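Local coordinates for protein thioredoxin reductase (Streptomyces clavuligerus, PDB 4NTD) that is an FAD-dependent oxidoreductase of the thioredoxin reductase family, linked to disulfide bond formation in natural products such as holomycin, at residues V56-G62 and A99-E105; I31-I36 and L130-V136. Residues are numbered along the deposited sequence.

Both contacts reach one five-stranded parallel sheet, the core of the FAD-binding Rossmann-type domain, and their centres lie about 11 Å apart. Strands 56-60 and 31-36 are neighbours in it: probable hydrogen bonds run from Val35 N to Val57 O (2.9 Å) and from Val59 N to Val35 O (3.0 Å), so contact 1 continues across the sheet into contact 2. On one face Val57 CG1 also packs on Leu130 CD2 at 3.6 Å. Each contact reaches the adenosine half of FAD at its C-terminal end: contact 1 holds the ribose through Asp60 and Ser61, whereas contact 2 offers Ile36, whose CG2 lies 3.7 Å from FAD N1A.

Contact 1 of 2, residues V56-G62 and A99-E105; sequences VVLVDSG and AEFIRGE. With FAD (flavin-adenine dinucleotide), chain C.
Strands 56-60 and 100-103 run parallel, their axes 4.7 Å apart at closest approach and inclined by 20°, with Val57 opposite Glu100, Leu58 opposite Phe101, Val59 opposite Ile102 and Asp60 opposite Arg103. Hydrogen bonds go from Glu100 N to Val56 O (3.0 Å), Leu58 N to Glu100 O (2.8 Å), Ile102 N to Leu58 O (2.8 Å), Asp60 N to Ile102 O (3.0 Å) and Gly104 N to Asp60 O (3.0 Å). Helix 83-96 connects the strands in a beta-alpha-beta unit of the Rossmann-type FAD domain and covers the face bearing Leu58 and Phe101. There Leu58 (chi1 m) sets CD1 over the Phe101 ring, 3.9 Å from its centroid, a CH-pi contact. On the face of Val57, Val59 and Ile102, Val57 CG1 meets Ile102 CD1 at 4.0 Å. Asp60 (chi1 t) ends its strand as the acidic residue that grips the adenosine ribose: OD1 accepts from FAD O3B at 2.7 Å, while OD2 takes Gly62 N at 2.9 Å in an Asx turn. Ser61 (chi1 p) hydrogen-bonds through OG to FAD O2B at 2.7 Å. Extended Arg103 lays its guanidinium against Gly62; water 2 bridges Arg103 NH2 and Gly62 O, 2.9 Å from each.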
loop_
_atom_site.group_PDB
_atom_site.type_symbol
_atom_site.label_atom_id
_atom_site.label_comp_id
_atom_site.label_asym_id
_atom_site.label_seq_id
_atom_site.Cartn_x
_atom_site.Cartn_y
_atom_site.Cartn_z
ATOM N N VAL A 56 -1.237 16.472 -14.387
ATOM C CA VAL A 56 -0.984 15.056 -14.640
ATOM C C VAL A 56 -1.640 14.599 -15.938
ATOM O O VAL A 56 -2.795 14.925 -16.204
ATOM C CB VAL A 56 -1.535 14.192 -13.484
ATOM C CG1 VAL A 56 -1.311 12.705 -13.746
ATOM C CG2 VAL A 56 -0.896 14.603 -12.165
ATOM N N VAL A 57 -0.890 13.839 -16.734
ATOM C CA VAL A 57 -1.439 13.118 -17.879
ATOM C C VAL A 57 -1.188 11.629 -17.656
ATOM O O VAL A 57 -0.063 11.226 -17.365
ATOM C CB VAL A 57 -0.790 13.557 -19.209
ATOM C CG1 VAL A 57 -1.348 12.746 -20.374
ATOM C CG2 VAL A 57 -1.007 15.046 -19.445
ATOM N N LEU A 58 -2.241 10.823 -17.768
ATOM C CA LEU A 58 -2.104 9.371 -17.722
ATOM C C LEU A 58 -2.189 8.813 -19.131
ATOM O O LEU A 58 -3.054 9.221 -19.907
ATOM C CB LEU A 58 -3.203 8.734 -16.873
ATOM C CG LEU A 58 -3.256 9.144 -15.401
ATOM C CD1 LEU A 58 -4.246 10.280 -15.181
ATOM C CD2 LEU A 58 -3.593 7.941 -14.533
ATOM N N VAL A 59 -1.287 7.890 -19.455
ATOM C CA VAL A 59 -1.346 7.142 -20.709
ATOM C C VAL A 59 -1.485 5.664 -20.350
ATOM O O VAL A 59 -0.638 5.115 -19.642
ATOM C CB VAL A 59 -0.087 7.357 -21.575
ATOM C CG1 VAL A 59 -0.257 6.694 -22.936
ATOM C CG2 VAL A 59 0.207 8.843 -21.745
ATOM N N ASP A 60 -2.556 5.030 -20.823
ATOM C CA ASP A 60 -2.858 3.644 -20.459
ATOM C C ASP A 60 -3.370 2.846 -21.654
ATOM O O ASP A 60 -4.243 3.307 -22.385
ATOM C CB ASP A 60 -3.891 3.600 -19.335
ATOM C CG ASP A 60 -4.282 2.185 -18.963
ATOM O OD1 ASP A 60 -3.520 1.528 -18.224
ATOM O OD2 ASP A 60 -5.350 1.727 -19.418
ATOM N N SER A 61 -2.838 1.638 -21.828
ATOM C CA SER A 61 -3.146 0.812 -22.999
ATOM C C SER A 61 -4.374 -0.100 -22.837
ATOM O O SER A 61 -4.723 -0.829 -23.766
ATOM C CB SER A 61 -1.917 -0.013 -23.397
ATOM O OG SER A 61 -1.501 -0.868 -22.349
ATOM N N GLY A 62 -5.016 -0.064 -21.672
ATOM C CA GLY A 62 -6.312 -0.721 -21.467
ATOM C C GLY A 62 -6.280 -2.221 -21.229
ATOM O O GLY A 62 -7.227 -2.924 -21.586
ATOM N N ALA A 99 -6.928 15.885 -13.992
ATOM C CA ALA A 99 -5.939 15.050 -14.668
ATOM C C ALA A 99 -6.521 14.576 -15.994
ATOM O O ALA A 99 -7.731 14.391 -16.115
ATOM C CB ALA A 99 -5.549 13.865 -13.805
ATOM N N GLU A 100 -5.653 14.382 -16.981
ATOM C CA GLU A 100 -6.087 14.036 -18.331
ATOM C C GLU A 100 -5.671 12.619 -18.706
ATOM O O GLU A 100 -4.589 12.166 -18.339
ATOM C CB GLU A 100 -5.526 15.049 -19.321
ATOM C CG GLU A 100 -6.101 16.440 -19.116
ATOM C CD GLU A 100 -5.520 17.460 -20.065
ATOM O OE1 GLU A 100 -4.366 17.884 -19.847
ATOM O OE2 GLU A 100 -6.218 17.845 -21.025
ATOM N N PHE A 101 -6.550 11.927 -19.429
ATOM C CA PHE A 101 -6.331 10.538 -19.826
ATOM C C PHE A 101 -6.145 10.407 -21.334
ATOM O O PHE A 101 -6.856 11.042 -22.120
ATOM C CB PHE A 101 -7.525 9.670 -19.422
ATOM C CG PHE A 101 -7.549 9.285 -17.970
ATOM C CD1 PHE A 101 -6.946 8.108 -17.540
ATOM C CD2 PHE A 101 -8.206 10.077 -17.039
ATOM C CE1 PHE A 101 -6.978 7.743 -16.204
ATOM C CE2 PHE A 101 -8.245 9.715 -15.702
ATOM C CZ PHE A 101 -7.630 8.546 -15.283
ATOM N N ILE A 102 -5.189 9.568 -21.721
ATOM C CA ILE A 102 -5.037 9.124 -23.099
ATOM C C ILE A 102 -5.041 7.599 -23.099
ATOM O O ILE A 102 -4.307 6.979 -22.321
ATOM C CB ILE A 102 -3.703 9.606 -23.714
ATOM C CG1 ILE A 102 -3.619 11.137 -23.696
ATOM C CG2 ILE A 102 -3.545 9.078 -25.140
ATOM C CD1 ILE A 102 -2.278 11.690 -24.134
ATOM N N ARG A 103 -5.873 6.992 -23.942
ATOM C CA ARG A 103 -5.793 5.553 -24.158
ATOM C C ARG A 103 -4.817 5.297 -25.299
ATOM O O ARG A 103 -5.123 5.572 -26.457
ATOM C CB ARG A 103 -7.153 4.939 -24.478
ATOM C CG ARG A 103 -7.084 3.424 -24.603
ATOM C CD ARG A 103 -8.427 2.799 -24.927
ATOM N NE ARG A 103 -8.284 1.397 -25.323
ATOM C CZ ARG A 103 -8.634 0.369 -24.557
ATOM N NH1 ARG A 103 -9.164 0.588 -23.363
ATOM N NH2 ARG A 103 -8.471 -0.875 -24.991
ATOM N N GLY A 104 -3.642 4.779 -24.958
ATOM C CA GLY A 104 -2.583 4.527 -25.925
ATOM C C GLY A 104 -1.428 3.798 -25.273
ATOM O O GLY A 104 -1.510 3.409 -24.105
ATOM N N GLU A 105 -0.349 3.619 -26.029
ATOM C CA GLU A 105 0.814 2.871 -25.564
ATOM C C GLU A 105 2.067 3.729 -25.658
ATOM O O GLU A 105 2.411 4.218 -26.734
ATOM C CB GLU A 105 0.996 1.594 -26.393
ATOM C CG GLU A 105 2.153 0.719 -25.919
ATOM C CD GLU A 105 2.321 -0.564 -26.716
ATOM O OE1 GLU A 105 1.403 -0.946 -27.471
ATOM O OE2 GLU A 105 3.385 -1.202 -26.579
HETATM P PA FAD C . -2.245 -3.380 -13.681
HETATM O O1A FAD C . -3.523 -3.384 -12.885
HETATM O O2A FAD C . -1.921 -4.588 -14.518
HETATM O O5B FAD C . -2.266 -2.096 -14.639
HETATM C C5B FAD C . -1.173 -1.826 -15.508
HETATM C C4B FAD C . -1.680 -0.961 -16.648
HETATM O O4B FAD C . -0.572 -0.470 -17.399
HETATM C C3B FAD C . -2.566 -1.736 -17.621
HETATM O O3B FAD C . -3.858 -1.124 -17.723
HETATM C C2B FAD C . -1.817 -1.695 -18.944
HETATM O O2B FAD C . -2.696 -1.564 -20.065
HETATM C C1B FAD C . -0.929 -0.473 -18.781
HETATM N N9A FAD C . 0.309 -0.441 -19.592
HETATM C C8A FAD C . 1.280 -1.372 -19.622
HETATM N N7A FAD C . 2.277 -0.990 -20.457
HETATM C C5A FAD C . 1.944 0.209 -20.966
HETATM C C6A FAD C . 2.549 1.177 -21.904
HETATM N N6A FAD C . 3.742 0.913 -22.483
HETATM N N1A FAD C . 1.868 2.319 -22.164
HETATM C C2A FAD C . 0.674 2.591 -21.595
HETATM N N3A FAD C . 0.073 1.752 -20.728
HETATM C C4A FAD C . 0.649 0.572 -20.384
HETATM N N1 FAD C . -5.441 -8.866 -6.962
HETATM C C2 FAD C . -6.303 -8.621 -5.948
HETATM O O2 FAD C . -5.959 -7.801 -5.073
HETATM N N3 FAD C . -7.502 -9.226 -5.854
HETATM C C4 FAD C . -7.927 -10.113 -6.771
HETATM O O4 FAD C . -9.042 -10.662 -6.655
HETATM C C4X FAD C . -7.047 -10.430 -7.921
HETATM N N5 FAD C . -7.389 -11.312 -8.894
HETATM C C5X FAD C . -6.534 -11.576 -9.919
HETATM C C6 FAD C . -6.910 -12.484 -10.904
HETATM C C7 FAD C . -6.063 -12.777 -11.968
HETATM C C7M FAD C . -6.491 -13.766 -13.025
HETATM C C8 FAD C . -4.739 -12.110 -12.059
HETATM C C8M FAD C . -3.802 -12.419 -13.198
HETATM C C9 FAD C . -4.355 -11.201 -11.079
HETATM C C9A FAD C . -5.201 -10.906 -10.006
HETATM N N10 FAD C . -4.835 -9.980 -8.995
HETATM C C10 FAD C . -5.745 -9.733 -7.953
HETATM C "C1'" FAD C . -3.558 -9.256 -8.990
HETATM C "C2'" FAD C . -3.737 -7.932 -9.734
HETATM O "O2'" FAD C . -3.827 -8.192 -11.142
HETATM C "C3'" FAD C . -2.580 -6.969 -9.471
HETATM O "O3'" FAD C . -2.444 -6.767 -8.059
HETATM C "C4'" FAD C . -2.771 -5.604 -10.133
HETATM O "O4'" FAD C . -3.150 -5.740 -11.507
HETATM C "C5'" FAD C . -1.495 -4.773 -10.078
HETATM O "O5'" FAD C . -1.822 -3.413 -10.352
HETATM P P FAD C . -0.865 -2.485 -11.247
HETATM O O1P FAD C . 0.564 -2.721 -10.841
HETATM O O2P FAD C . -1.448 -1.094 -11.222
HETATM O O3P FAD C . -0.957 -3.111 -12.741
HETATM O O HOH W 1 -3.277 17.533 -17.259
HETATM O O HOH W 2 -9.714 -2.527 -22.981
#

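Contact 2 of 2, residues I31-I36 and L130-V136; sequences IDVVVI and LSTRRVV. With FAD (flavin-adenine dinucleotide), chain C.
Valines fill the middle of this parallel pairing. On one face Val33 CG1 meets Val136 CG2 at 3.9 Å and Val35 CG2 lies 4.3 Å from Val136 CB, all three residues being chi1 t. On the other, Val34 CG2 sits 3.6 Å from Thr132 CB, and Ile36 (m, t) brings CD1 within 3.8 Å of Val135 CG1. Strand 134-136 runs beside 31-36 at 21°, the axes approaching to 4.7 Å, with Val33 opposite Arg134, Val34 opposite Val135 and Val35 opposite Val136. Hydrogen bonds link Val34 N to Arg134 O (3.1 Å), Val136 N to Val34 O (3.0 Å) and Ile36 N to Val136 O (2.8 Å). The chain turns a corner at Arg133, so 130-132 crosses 31-36 at 102°, with Ile31 CD1 4.0 Å from Leu130 CD2. At the corner Arg133 N donates to Ile31 O (3.2 Å), Arg134 N bonds weakly to Asp32 O (2.9 Å), and Thr132 OG1 donates to Arg134 O (3.0 Å). Outermost, Asp32 OD1 makes a long salt bridge to Arg133 NH1 (3.8 Å), while OD2 accepts from Arg55 N. Strand 31-36 is the first of the Rossmann-type fold and points at the FAD adenine. Strand 56-60 flanks it, the corner carries the chain from the three-stranded antiparallel sheet into the parallel one, and helix 305-338 covers Val33 and Val136, its Glu326 forming salt bridges with Arg133 and Arg134 and Gln322 also hydrogen-bonding Arg134.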
loop_
_atom_site.group_PDB
_atom_site.type_symbol
_atom_site.label_atom_id
_atom_site.label_comp_id
_atom_site.label_asym_id
_atom_site.label_seq_id
_atom_site.Cartn_x
_atom_site.Cartn_y
_atom_site.Cartn_z
ATOM N N ILE A 31 3.473 20.215 -18.184
ATOM C CA ILE A 31 3.015 18.974 -17.558
ATOM C C ILE A 31 4.005 18.592 -16.461
ATOM O O ILE A 31 5.219 18.588 -16.687
ATOM C CB ILE A 31 2.890 17.835 -18.594
ATOM C CG1 ILE A 31 1.840 18.199 -19.653
ATOM C CG2 ILE A 31 2.526 16.518 -17.916
ATOM C CD1 ILE A 31 1.972 17.417 -20.942
ATOM N N ASP A 32 3.487 18.282 -15.274
ATOM C CA ASP A 32 4.332 17.950 -14.128
ATOM C C ASP A 32 4.662 16.464 -14.070
ATOM O O ASP A 32 5.810 16.092 -13.820
ATOM C CB ASP A 32 3.657 18.377 -12.824
ATOM C CG ASP A 32 3.528 19.881 -12.700
ATOM O OD1 ASP A 32 4.541 20.585 -12.901
ATOM O OD2 ASP A 32 2.416 20.359 -12.395
ATOM N N VAL A 33 3.657 15.619 -14.287
ATOM C CA VAL A 33 3.835 14.169 -14.197
ATOM C C VAL A 33 3.081 13.443 -15.307
ATOM O O VAL A 33 1.918 13.743 -15.577
ATOM C CB VAL A 33 3.343 13.610 -12.841
ATOM C CG1 VAL A 33 3.812 12.171 -12.656
ATOM C CG2 VAL A 33 3.823 14.477 -11.684
ATOM N N VAL A 34 3.760 12.496 -15.950
ATOM C CA VAL A 34 3.096 11.521 -16.805
ATOM C C VAL A 34 3.097 10.178 -16.081
ATOM O O VAL A 34 4.153 9.671 -15.689
ATOM C CB VAL A 34 3.762 11.391 -18.192
ATOM C CG1 VAL A 34 3.131 10.251 -18.987
ATOM C CG2 VAL A 34 3.630 12.694 -18.964
ATOM N N VAL A 35 1.904 9.623 -15.891
ATOM C CA VAL A 35 1.734 8.316 -15.271
ATOM C C VAL A 35 1.486 7.313 -16.392
ATOM O O VAL A 35 0.514 7.439 -17.141
ATOM C CB VAL A 35 0.562 8.315 -14.268
ATOM C CG1 VAL A 35 0.396 6.945 -13.627
ATOM C CG2 VAL A 35 0.783 9.373 -13.195
ATOM N N ILE A 36 2.381 6.335 -16.514
ATOM C CA ILE A 36 2.298 5.329 -17.570
ATOM C C ILE A 36 1.688 4.057 -16.984
ATOM O O ILE A 36 2.337 3.334 -16.221
ATOM C CB ILE A 36 3.681 5.048 -18.193
ATOM C CG1 ILE A 36 4.327 6.365 -18.649
ATOM C CG2 ILE A 36 3.545 4.086 -19.368
ATOM C CD1 ILE A 36 5.761 6.240 -19.112
ATOM N N LEU A 130 4.876 13.951 -25.421
ATOM C CA LEU A 130 4.636 14.894 -24.326
ATOM C C LEU A 130 5.948 15.190 -23.611
ATOM O O LEU A 130 6.786 14.301 -23.464
ATOM C CB LEU A 130 3.691 14.301 -23.280
ATOM C CG LEU A 130 2.388 13.616 -23.686
ATOM C CD1 LEU A 130 2.605 12.140 -23.979
ATOM C CD2 LEU A 130 1.372 13.788 -22.566
ATOM N N SER A 131 6.103 16.427 -23.142
ATOM C CA SER A 131 7.216 16.807 -22.275
ATOM C C SER A 131 6.706 16.916 -20.840
ATOM O O SER A 131 5.637 17.473 -20.608
ATOM C CB SER A 131 7.808 18.142 -22.724
ATOM O OG SER A 131 8.947 18.480 -21.953
ATOM N N THR A 132 7.469 16.386 -19.885
ATOM C CA THR A 132 7.043 16.345 -18.482
ATOM C C THR A 132 8.219 16.465 -17.510
ATOM O O THR A 132 9.352 16.118 -17.845
ATOM C CB THR A 132 6.251 15.049 -18.187
ATOM O OG1 THR A 132 5.760 15.068 -16.839
ATOM C CG2 THR A 132 7.113 13.804 -18.400
ATOM N N ARG A 133 7.941 16.953 -16.303
ATOM C CA ARG A 133 8.975 17.079 -15.273
ATOM C C ARG A 133 9.319 15.731 -14.638
ATOM O O ARG A 133 10.473 15.493 -14.278
ATOM C CB ARG A 133 8.544 18.070 -14.186
ATOM C CG ARG A 133 8.321 19.483 -14.697
ATOM C CD ARG A 133 7.869 20.417 -13.587
ATOM N NE ARG A 133 8.952 20.742 -12.664
ATOM C CZ ARG A 133 8.804 21.442 -11.539
ATOM N NH1 ARG A 133 7.610 21.893 -11.168
ATOM N NH2 ARG A 133 9.859 21.683 -10.772
ATOM N N ARG A 134 8.318 14.861 -14.500
ATOM C CA ARG A 134 8.472 13.581 -13.806
ATOM C C ARG A 134 7.683 12.471 -14.497
ATOM O O ARG A 134 6.746 12.739 -15.253
ATOM C CB ARG A 134 7.985 13.707 -12.361
ATOM C CG ARG A 134 8.729 14.727 -11.511
ATOM C CD ARG A 134 10.157 14.291 -11.238
ATOM N NE ARG A 134 10.829 15.171 -10.283
ATOM C CZ ARG A 134 11.426 16.325 -10.582
ATOM N NH1 ARG A 134 11.454 16.788 -11.830
ATOM N NH2 ARG A 134 12.001 17.030 -9.614
ATOM N N VAL A 135 8.069 11.226 -14.223
ATOM C CA VAL A 135 7.379 10.047 -14.751
ATOM C C VAL A 135 7.134 9.030 -13.636
ATOM O O VAL A 135 8.013 8.784 -12.807
ATOM C CB VAL A 135 8.193 9.376 -15.881
ATOM C CG1 VAL A 135 7.521 8.092 -16.360
ATOM C CG2 VAL A 135 8.375 10.341 -17.044
ATOM N N VAL A 136 5.930 8.459 -13.620
ATOM C CA VAL A 136 5.610 7.301 -12.788
ATOM C C VAL A 136 5.297 6.140 -13.726
ATOM O O VAL A 136 4.376 6.232 -14.541
ATOM C CB VAL A 136 4.394 7.558 -11.871
ATOM C CG1 VAL A 136 4.066 6.314 -11.050
ATOM C CG2 VAL A 136 4.653 8.751 -10.960
HETATM P PA FAD C . -2.245 -3.380 -13.681
HETATM O O1A FAD C . -3.523 -3.384 -12.885
HETATM O O2A FAD C . -1.921 -4.588 -14.518
HETATM O O5B FAD C . -2.266 -2.096 -14.639
HETATM C C5B FAD C . -1.173 -1.826 -15.508
HETATM C C4B FAD C . -1.680 -0.961 -16.648
HETATM O O4B FAD C . -0.572 -0.470 -17.399
HETATM C C3B FAD C . -2.566 -1.736 -17.621
HETATM O O3B FAD C . -3.858 -1.124 -17.723
HETATM C C2B FAD C . -1.817 -1.695 -18.944
HETATM O O2B FAD C . -2.696 -1.564 -20.065
HETATM C C1B FAD C . -0.929 -0.473 -18.781
HETATM N N9A FAD C . 0.309 -0.441 -19.592
HETATM C C8A FAD C . 1.280 -1.372 -19.622
HETATM N N7A FAD C . 2.277 -0.990 -20.457
HETATM C C5A FAD C . 1.944 0.209 -20.966
HETATM C C6A FAD C . 2.549 1.177 -21.904
HETATM N N6A FAD C . 3.742 0.913 -22.483
HETATM N N1A FAD C . 1.868 2.319 -22.164
HETATM C C2A FAD C . 0.674 2.591 -21.595
HETATM N N3A FAD C . 0.073 1.752 -20.728
HETATM C C4A FAD C . 0.649 0.572 -20.384
HETATM N N1 FAD C . -5.441 -8.866 -6.962
HETATM C C2 FAD C . -6.303 -8.621 -5.948
HETATM O O2 FAD C . -5.959 -7.801 -5.073
HETATM N N3 FAD C . -7.502 -9.226 -5.854
HETATM C C4 FAD C . -7.927 -10.113 -6.771
HETATM O O4 FAD C . -9.042 -10.662 -6.655
HETATM C C4X FAD C . -7.047 -10.430 -7.921
HETATM N N5 FAD C . -7.389 -11.312 -8.894
HETATM C C5X FAD C . -6.534 -11.576 -9.919
HETATM C C6 FAD C . -6.910 -12.484 -10.904
HETATM C C7 FAD C . -6.063 -12.777 -11.968
HETATM C C7M FAD C . -6.491 -13.766 -13.025
HETATM C C8 FAD C . -4.739 -12.110 -12.059
HETATM C C8M FAD C . -3.802 -12.419 -13.198
HETATM C C9 FAD C . -4.355 -11.201 -11.079
HETATM C C9A FAD C . -5.201 -10.906 -10.006
HETATM N N10 FAD C . -4.835 -9.980 -8.995
HETATM C C10 FAD C . -5.745 -9.733 -7.953
HETATM C "C1'" FAD C . -3.558 -9.256 -8.990
HETATM C "C2'" FAD C . -3.737 -7.932 -9.734
HETATM O "O2'" FAD C . -3.827 -8.192 -11.142
HETATM C "C3'" FAD C . -2.580 -6.969 -9.471
HETATM O "O3'" FAD C . -2.444 -6.767 -8.059
HETATM C "C4'" FAD C . -2.771 -5.604 -10.133
HETATM O "O4'" FAD C . -3.150 -5.740 -11.507
HETATM C "C5'" FAD C . -1.495 -4.773 -10.078
HETATM O "O5'" FAD C . -1.822 -3.413 -10.352
HETATM P P FAD C . -0.865 -2.485 -11.247
HETATM O O1P FAD C . 0.564 -2.721 -10.841
HETATM O O2P FAD C . -1.448 -1.094 -11.222
HETATM O O3P FAD C . -0.957 -3.111 -12.741
HETATM O O HOH W 3 5.152 20.201 -20.483
#